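Local coordinates for protein polyketide synthase type I (Bacillus amyloliquefaciens, PDB 5KKU) that probably catalyses dehydration of a polyketide intermediate, as the N-terminal dehydratase domain of a modular synthase in the difficidin assembly line, at residues Val165-Leu179 and His193-Phe207. Sequence-based numbering, arbitrary orientation.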
loop_
_atom_site.group_PDB
_atom_site.type_symbol
_atom_site.label_atom_id
_atom_site.label_comp_id
_atom_site.label_asym_id
_atom_site.label_seq_id
_atom_site.Cartn_x
_atom_site.Cartn_y
_atom_site.Cartn_z
ATOM N N VAL A 165 -9.475 0.162 15.765
ATOM C CA VAL A 165 -9.078 -1.194 15.515
ATOM C C VAL A 165 -9.693 -2.132 16.545
ATOM O O VAL A 165 -9.496 -1.991 17.720
ATOM C CB VAL A 165 -7.549 -1.313 15.515
ATOM C CG1 VAL A 165 -7.104 -2.716 15.159
ATOM C CG2 VAL A 165 -6.940 -0.312 14.573
ATOM N N TYR A 166 -10.403 -3.125 16.088
ATOM C CA TYR A 166 -11.025 -4.068 16.968
ATOM C C TYR A 166 -10.276 -5.367 16.943
ATOM O O TYR A 166 -9.847 -5.776 15.944
ATOM C CB TYR A 166 -12.449 -4.305 16.549
ATOM C CG TYR A 166 -13.316 -3.125 16.580
ATOM C CD1 TYR A 166 -13.383 -2.267 15.532
ATOM C CD2 TYR A 166 -14.116 -2.872 17.665
ATOM C CE1 TYR A 166 -14.193 -1.180 15.573
ATOM C CE2 TYR A 166 -14.940 -1.796 17.698
ATOM C CZ TYR A 166 -14.960 -0.947 16.655
ATOM O OH TYR A 166 -15.740 0.111 16.715
ATOM N N GLN A 167 -10.149 -5.999 18.068
ATOM C CA GLN A 167 -9.495 -7.269 18.187
ATOM C C GLN A 167 -10.413 -8.292 18.840
ATOM O O GLN A 167 -10.997 -8.020 19.843
ATOM C CB GLN A 167 -8.226 -7.117 18.999
ATOM C CG GLN A 167 -7.270 -8.223 18.837
ATOM C CD GLN A 167 -6.082 -8.067 19.725
ATOM O OE1 GLN A 167 -5.019 -7.695 19.288
ATOM N NE2 GLN A 167 -6.266 -8.310 20.970
ATOM N N LEU A 168 -10.498 -9.469 18.256
ATOM C CA LEU A 168 -11.308 -10.519 18.827
ATOM C C LEU A 168 -10.523 -11.707 19.325
ATOM O O LEU A 168 -9.950 -12.409 18.540
ATOM C CB LEU A 168 -12.375 -10.979 17.865
ATOM C CG LEU A 168 -13.169 -12.182 18.344
ATOM C CD1 LEU A 168 -14.070 -11.829 19.514
ATOM C CD2 LEU A 168 -13.902 -12.893 17.253
ATOM N N GLN A 169 -10.426 -11.902 20.623
ATOM C CA GLN A 169 -9.648 -13.010 21.209
ATOM C C GLN A 169 -8.200 -13.146 20.907
ATOM O O GLN A 169 -7.623 -14.174 21.076
ATOM C CB GLN A 169 -10.478 -14.298 21.193
ATOM C CG GLN A 169 -11.653 -14.272 22.139
ATOM C CD GLN A 169 -12.655 -15.364 21.906
ATOM O OE1 GLN A 169 -12.344 -16.370 21.351
ATOM N NE2 GLN A 169 -13.856 -15.168 22.360
ATOM N N ASP A 170 -7.597 -12.080 20.457
ATOM C CA ASP A 170 -6.244 -12.081 20.139
ATOM C C ASP A 170 -5.951 -12.751 18.788
ATOM O O ASP A 170 -4.830 -13.011 18.486
ATOM C CB ASP A 170 -5.268 -12.557 21.185
ATOM C CG ASP A 170 -5.469 -13.989 21.485
ATOM O OD1 ASP A 170 -6.241 -14.660 20.776
ATOM O OD2 ASP A 170 -4.861 -14.467 22.442
ATOM N N LYS A 171 -7.001 -13.025 18.002
ATOM C CA LYS A 171 -6.863 -14.016 16.954
ATOM C C LYS A 171 -7.258 -13.238 15.690
ATOM O O LYS A 171 -6.804 -13.528 14.635
ATOM C CB LYS A 171 -7.768 -15.157 17.172
ATOM C CG LYS A 171 -7.172 -16.290 17.952
ATOM C CD LYS A 171 -7.917 -17.589 17.724
ATOM C CE LYS A 171 -8.223 -18.307 19.013
ATOM N NZ LYS A 171 -9.308 -19.312 18.919
ATOM N N GLU A 172 -8.151 -12.283 15.807
ATOM C CA GLU A 172 -8.575 -11.550 14.634
ATOM C C GLU A 172 -8.568 -10.054 14.833
ATOM O O GLU A 172 -8.671 -9.586 15.894
ATOM C CB GLU A 172 -9.973 -11.955 14.204
ATOM C CG GLU A 172 -10.144 -13.415 13.826
ATOM C CD GLU A 172 -11.593 -13.843 13.752
ATOM O OE1 GLU A 172 -12.309 -13.493 12.844
ATOM O OE2 GLU A 172 -12.025 -14.547 14.638
ATOM N N GLU A 173 -8.433 -9.333 13.749
ATOM C CA GLU A 173 -8.434 -7.904 13.773
ATOM C C GLU A 173 -9.287 -7.271 12.678
ATOM O O GLU A 173 -9.402 -7.777 11.601
ATOM C CB GLU A 173 -7.002 -7.418 13.669
ATOM C CG GLU A 173 -6.805 -5.939 13.627
ATOM C CD GLU A 173 -5.374 -5.547 13.403
ATOM O OE1 GLU A 173 -5.078 -4.930 12.393
ATOM O OE2 GLU A 173 -4.546 -5.856 14.225
ATOM N N LEU A 174 -9.885 -6.132 13.010
ATOM C CA LEU A 174 -10.729 -5.392 12.082
ATOM C C LEU A 174 -10.436 -3.903 12.213
ATOM O O LEU A 174 -10.539 -3.338 13.302
ATOM C CB LEU A 174 -12.207 -5.668 12.361
ATOM C CG LEU A 174 -13.195 -5.237 11.276
ATOM C CD1 LEU A 174 -12.633 -5.527 9.892
ATOM C CD2 LEU A 174 -14.538 -5.923 11.467
ATOM N N MET A 175 -10.066 -3.271 11.105
ATOM C CA MET A 175 -9.745 -1.848 11.118
ATOM C C MET A 175 -10.756 -0.991 10.360
ATOM O O MET A 175 -10.839 -1.048 9.132
ATOM C CB MET A 175 -8.340 -1.615 10.558
ATOM C CG MET A 175 -7.220 -2.029 11.498
ATOM S SD MET A 175 -5.584 -1.635 10.850
ATOM C CE MET A 175 -5.621 -2.506 9.286
ATOM N N GLU A 176 -11.515 -0.192 11.103
ATOM C CA GLU A 176 -12.488 0.683 10.524
ATOM C C GLU A 176 -11.769 1.915 10.080
ATOM O O GLU A 176 -11.240 2.627 10.865
ATOM C CB GLU A 176 -13.586 1.000 11.525
ATOM C CG GLU A 176 -14.758 1.712 10.904
ATOM C CD GLU A 176 -15.817 2.049 11.897
ATOM O OE1 GLU A 176 -15.478 2.525 12.955
ATOM O OE2 GLU A 176 -16.987 1.847 11.626
ATOM N N LEU A 177 -11.715 2.137 8.792
ATOM C CA LEU A 177 -10.971 3.229 8.251
ATOM C C LEU A 177 -11.807 4.184 7.435
ATOM O O LEU A 177 -12.582 3.778 6.620
ATOM C CB LEU A 177 -9.842 2.666 7.412
ATOM C CG LEU A 177 -8.874 1.780 8.166
ATOM C CD1 LEU A 177 -8.138 0.837 7.276
ATOM C CD2 LEU A 177 -7.909 2.666 8.867
ATOM N N THR A 178 -11.615 5.474 7.642
ATOM C CA THR A 178 -12.256 6.516 6.872
ATOM C C THR A 178 -11.269 7.600 6.482
ATOM O O THR A 178 -10.425 7.967 7.226
ATOM C CB THR A 178 -13.437 7.142 7.595
ATOM O OG1 THR A 178 -14.399 6.145 7.867
ATOM C CG2 THR A 178 -14.099 8.100 6.766
ATOM N N LEU A 179 -11.412 8.148 5.303
ATOM C CA LEU A 179 -10.561 9.206 4.875
ATOM C C LEU A 179 -10.871 10.536 5.533
ATOM O O LEU A 179 -11.928 10.728 6.043
ATOM C CB LEU A 179 -10.625 9.359 3.386
ATOM C CG LEU A 179 -10.569 8.097 2.558
ATOM C CD1 LEU A 179 -10.934 8.489 1.154
ATOM C CD2 LEU A 179 -9.210 7.484 2.585
ATOM N N HIS A 193 -7.614 3.944 -3.417
ATOM C CA HIS A 193 -7.108 5.130 -2.806
ATOM C C HIS A 193 -5.862 4.699 -2.049
ATOM O O HIS A 193 -5.923 3.843 -1.211
ATOM C CB HIS A 193 -8.139 5.736 -1.850
ATOM C CG HIS A 193 -7.974 7.198 -1.554
ATOM N ND1 HIS A 193 -6.900 7.717 -0.886
ATOM C CD2 HIS A 193 -8.798 8.237 -1.780
ATOM C CE1 HIS A 193 -7.057 9.011 -0.736
ATOM N NE2 HIS A 193 -8.190 9.353 -1.289
ATOM N N PRO A 194 -4.769 5.369 -2.323
ATOM C CA PRO A 194 -3.508 5.088 -1.684
ATOM C C PRO A 194 -3.563 5.232 -0.189
ATOM O O PRO A 194 -2.933 4.479 0.480
ATOM C CB PRO A 194 -2.597 6.110 -2.304
ATOM C CG PRO A 194 -3.109 6.258 -3.644
ATOM C CD PRO A 194 -4.581 6.180 -3.516
ATOM N N ALA A 195 -4.321 6.193 0.304
ATOM C CA ALA A 195 -4.507 6.346 1.728
ATOM C C ALA A 195 -5.082 5.095 2.363
ATOM O O ALA A 195 -4.604 4.640 3.338
ATOM C CB ALA A 195 -5.358 7.537 2.051
ATOM N N PHE A 196 -6.125 4.551 1.767
ATOM C CA PHE A 196 -6.699 3.308 2.177
ATOM C C PHE A 196 -5.701 2.157 2.111
ATOM O O PHE A 196 -5.612 1.417 3.039
ATOM C CB PHE A 196 -7.928 2.973 1.361
ATOM C CG PHE A 196 -9.213 3.553 1.888
ATOM C CD1 PHE A 196 -9.446 3.680 3.231
ATOM C CD2 PHE A 196 -10.196 3.930 1.021
ATOM C CE1 PHE A 196 -10.602 4.211 3.694
ATOM C CE2 PHE A 196 -11.361 4.456 1.468
ATOM C CZ PHE A 196 -11.569 4.589 2.807
ATOM N N LEU A 197 -4.946 2.061 1.025
ATOM C CA LEU A 197 -3.975 1.029 0.812
ATOM C C LEU A 197 -2.865 1.076 1.863
ATOM O O LEU A 197 -2.548 0.094 2.455
ATOM C CB LEU A 197 -3.424 1.094 -0.611
ATOM C CG LEU A 197 -4.312 0.767 -1.806
ATOM C CD1 LEU A 197 -3.506 0.666 -3.061
ATOM C CD2 LEU A 197 -5.061 -0.519 -1.602
ATOM N N ASP A 198 -2.265 2.234 2.079
ATOM C CA ASP A 198 -1.251 2.455 3.089
ATOM C C ASP A 198 -1.687 2.034 4.480
ATOM O O ASP A 198 -1.049 1.272 5.091
ATOM C CB ASP A 198 -0.843 3.906 3.064
ATOM C CG ASP A 198 0.280 4.228 3.983
ATOM O OD1 ASP A 198 1.392 3.779 3.796
ATOM O OD2 ASP A 198 0.062 4.953 4.904
ATOM N N ALA A 199 -2.799 2.557 4.951
ATOM C CA ALA A 199 -3.322 2.196 6.251
ATOM C C ALA A 199 -3.616 0.721 6.396
ATOM O O ALA A 199 -3.483 0.204 7.463
ATOM C CB ALA A 199 -4.546 2.992 6.603
ATOM N N SER A 200 -4.011 0.085 5.326
ATOM C CA SER A 200 -4.291 -1.323 5.346
ATOM C C SER A 200 -3.077 -2.206 5.528
ATOM O O SER A 200 -3.196 -3.266 6.013
ATOM C CB SER A 200 -5.056 -1.738 4.119
ATOM O OG SER A 200 -6.276 -1.125 4.086
ATOM N N THR A 201 -1.919 -1.722 5.113
ATOM C CA THR A 201 -0.684 -2.424 5.363
ATOM C C THR A 201 -0.321 -2.498 6.819
ATOM O O THR A 201 0.584 -3.170 7.160
ATOM C CB THR A 201 0.536 -1.898 4.617
ATOM O OG1 THR A 201 1.002 -0.702 5.204
ATOM C CG2 THR A 201 0.268 -1.709 3.233
ATOM N N LEU A 202 -1.081 -1.826 7.651
ATOM C CA LEU A 202 -0.912 -1.834 9.062
ATOM C C LEU A 202 -1.692 -2.931 9.715
ATOM O O LEU A 202 -1.712 -3.016 10.883
ATOM C CB LEU A 202 -1.334 -0.501 9.632
ATOM C CG LEU A 202 -0.446 0.677 9.294
ATOM C CD1 LEU A 202 -0.971 1.971 9.832
ATOM C CD2 LEU A 202 0.934 0.459 9.840
ATOM N N ALA A 203 -2.334 -3.770 8.932
ATOM C CA ALA A 203 -3.041 -4.935 9.461
ATOM C C ALA A 203 -2.214 -5.856 10.353
ATOM O O ALA A 203 -1.102 -6.178 10.062
ATOM C CB ALA A 203 -3.670 -5.727 8.349
ATOM N N GLY A 204 -2.788 -6.226 11.466
ATOM C CA GLY A 204 -2.138 -7.105 12.395
ATOM C C GLY A 204 -1.355 -6.384 13.439
ATOM O O GLY A 204 -0.774 -7.004 14.242
ATOM N N SER A 205 -1.345 -5.064 13.406
ATOM C CA SER A 205 -0.628 -4.304 14.398
ATOM C C SER A 205 -1.100 -4.561 15.826
ATOM O O SER A 205 -0.328 -4.521 16.746
ATOM C CB SER A 205 -0.702 -2.831 14.096
ATOM O OG SER A 205 -0.029 -2.523 12.917
ATOM N N SER A 206 -2.363 -4.809 16.026
ATOM C CA SER A 206 -2.861 -5.087 17.331
ATOM C C SER A 206 -2.320 -6.420 17.814
ATOM O O SER A 206 -2.156 -6.646 18.956
ATOM C CB SER A 206 -4.375 -5.087 17.278
ATOM O OG SER A 206 -4.882 -6.347 16.952
ATOM N N PHE A 207 -2.083 -7.349 16.931
ATOM C CA PHE A 207 -1.475 -8.569 17.381
ATOM C C PHE A 207 -0.062 -8.183 17.692
ATOM O O PHE A 207 0.615 -7.696 16.825
ATOM C CB PHE A 207 -1.419 -9.593 16.288
ATOM C CG PHE A 207 -2.739 -9.966 15.724
ATOM C CD1 PHE A 207 -3.793 -10.270 16.538
ATOM C CD2 PHE A 207 -2.899 -10.048 14.387
ATOM C CE1 PHE A 207 -4.980 -10.643 16.012
ATOM C CE2 PHE A 207 -4.081 -10.408 13.861
ATOM C CZ PHE A 207 -5.129 -10.694 14.673
#
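Leu179 packs against Phe196 and His193 at one end of this contact. Leu179 CD2 sits over the centre of the Phe196 ring, 3.6 Å from the centroid and 7° off the ring normal, a CH-pi contact. The other methyl, Leu179 CD1, lies over a face of the His193 ring, 3.6 Å from His193 CD2. His193 is the N-cap of helix 194-200. Its ND1 accepts from Ala195 N in the ring plane, while NE2 is hydrogen-bonded to Ala183 O. Two residues back, in strand 172-178, Leu177 sets CD2 against Ala199 CB at 4.1 Å. Two residues earlier still, Met175 bends at its last torsion (chi3 -57°), which brings CE to 3.9 Å from Ala203 CB.

Beyond the helix the contact turns polar. The extended Glu173 side chain reaches two backbone amides. Gly204 N meets Glu173 OE1 at 2.8 Å from above the carboxylate plane. Ser206 N meets Glu173 OE2 at 3.0 Å, on the syn side but tilted out of that plane. These bonds hold the carboxylate of buried Glu173 against the type II turn from Leu202 to Ser205 and the residue after it. Buried Phe207 packs its ring on the backbone of Asp170 and Lys171. Its CZ is 3.3 Å from Lys171 O, in a classic beta bulge formed by Lys171 and Glu172 opposite Leu168. The exposed side chains of Asp170 and Lys171 stay farther off and form the loose, solvent side.

Strand 172-178 runs nearly antiparallel to helix 194-200, at 155°. The helix carries Asp198, the predicted proton donor, which is hydrogen-bonded to His155 and does not touch the strand. This helix-on-sheet packing belongs to the C-terminal hotdog fold of a polyketide synthase dehydratase.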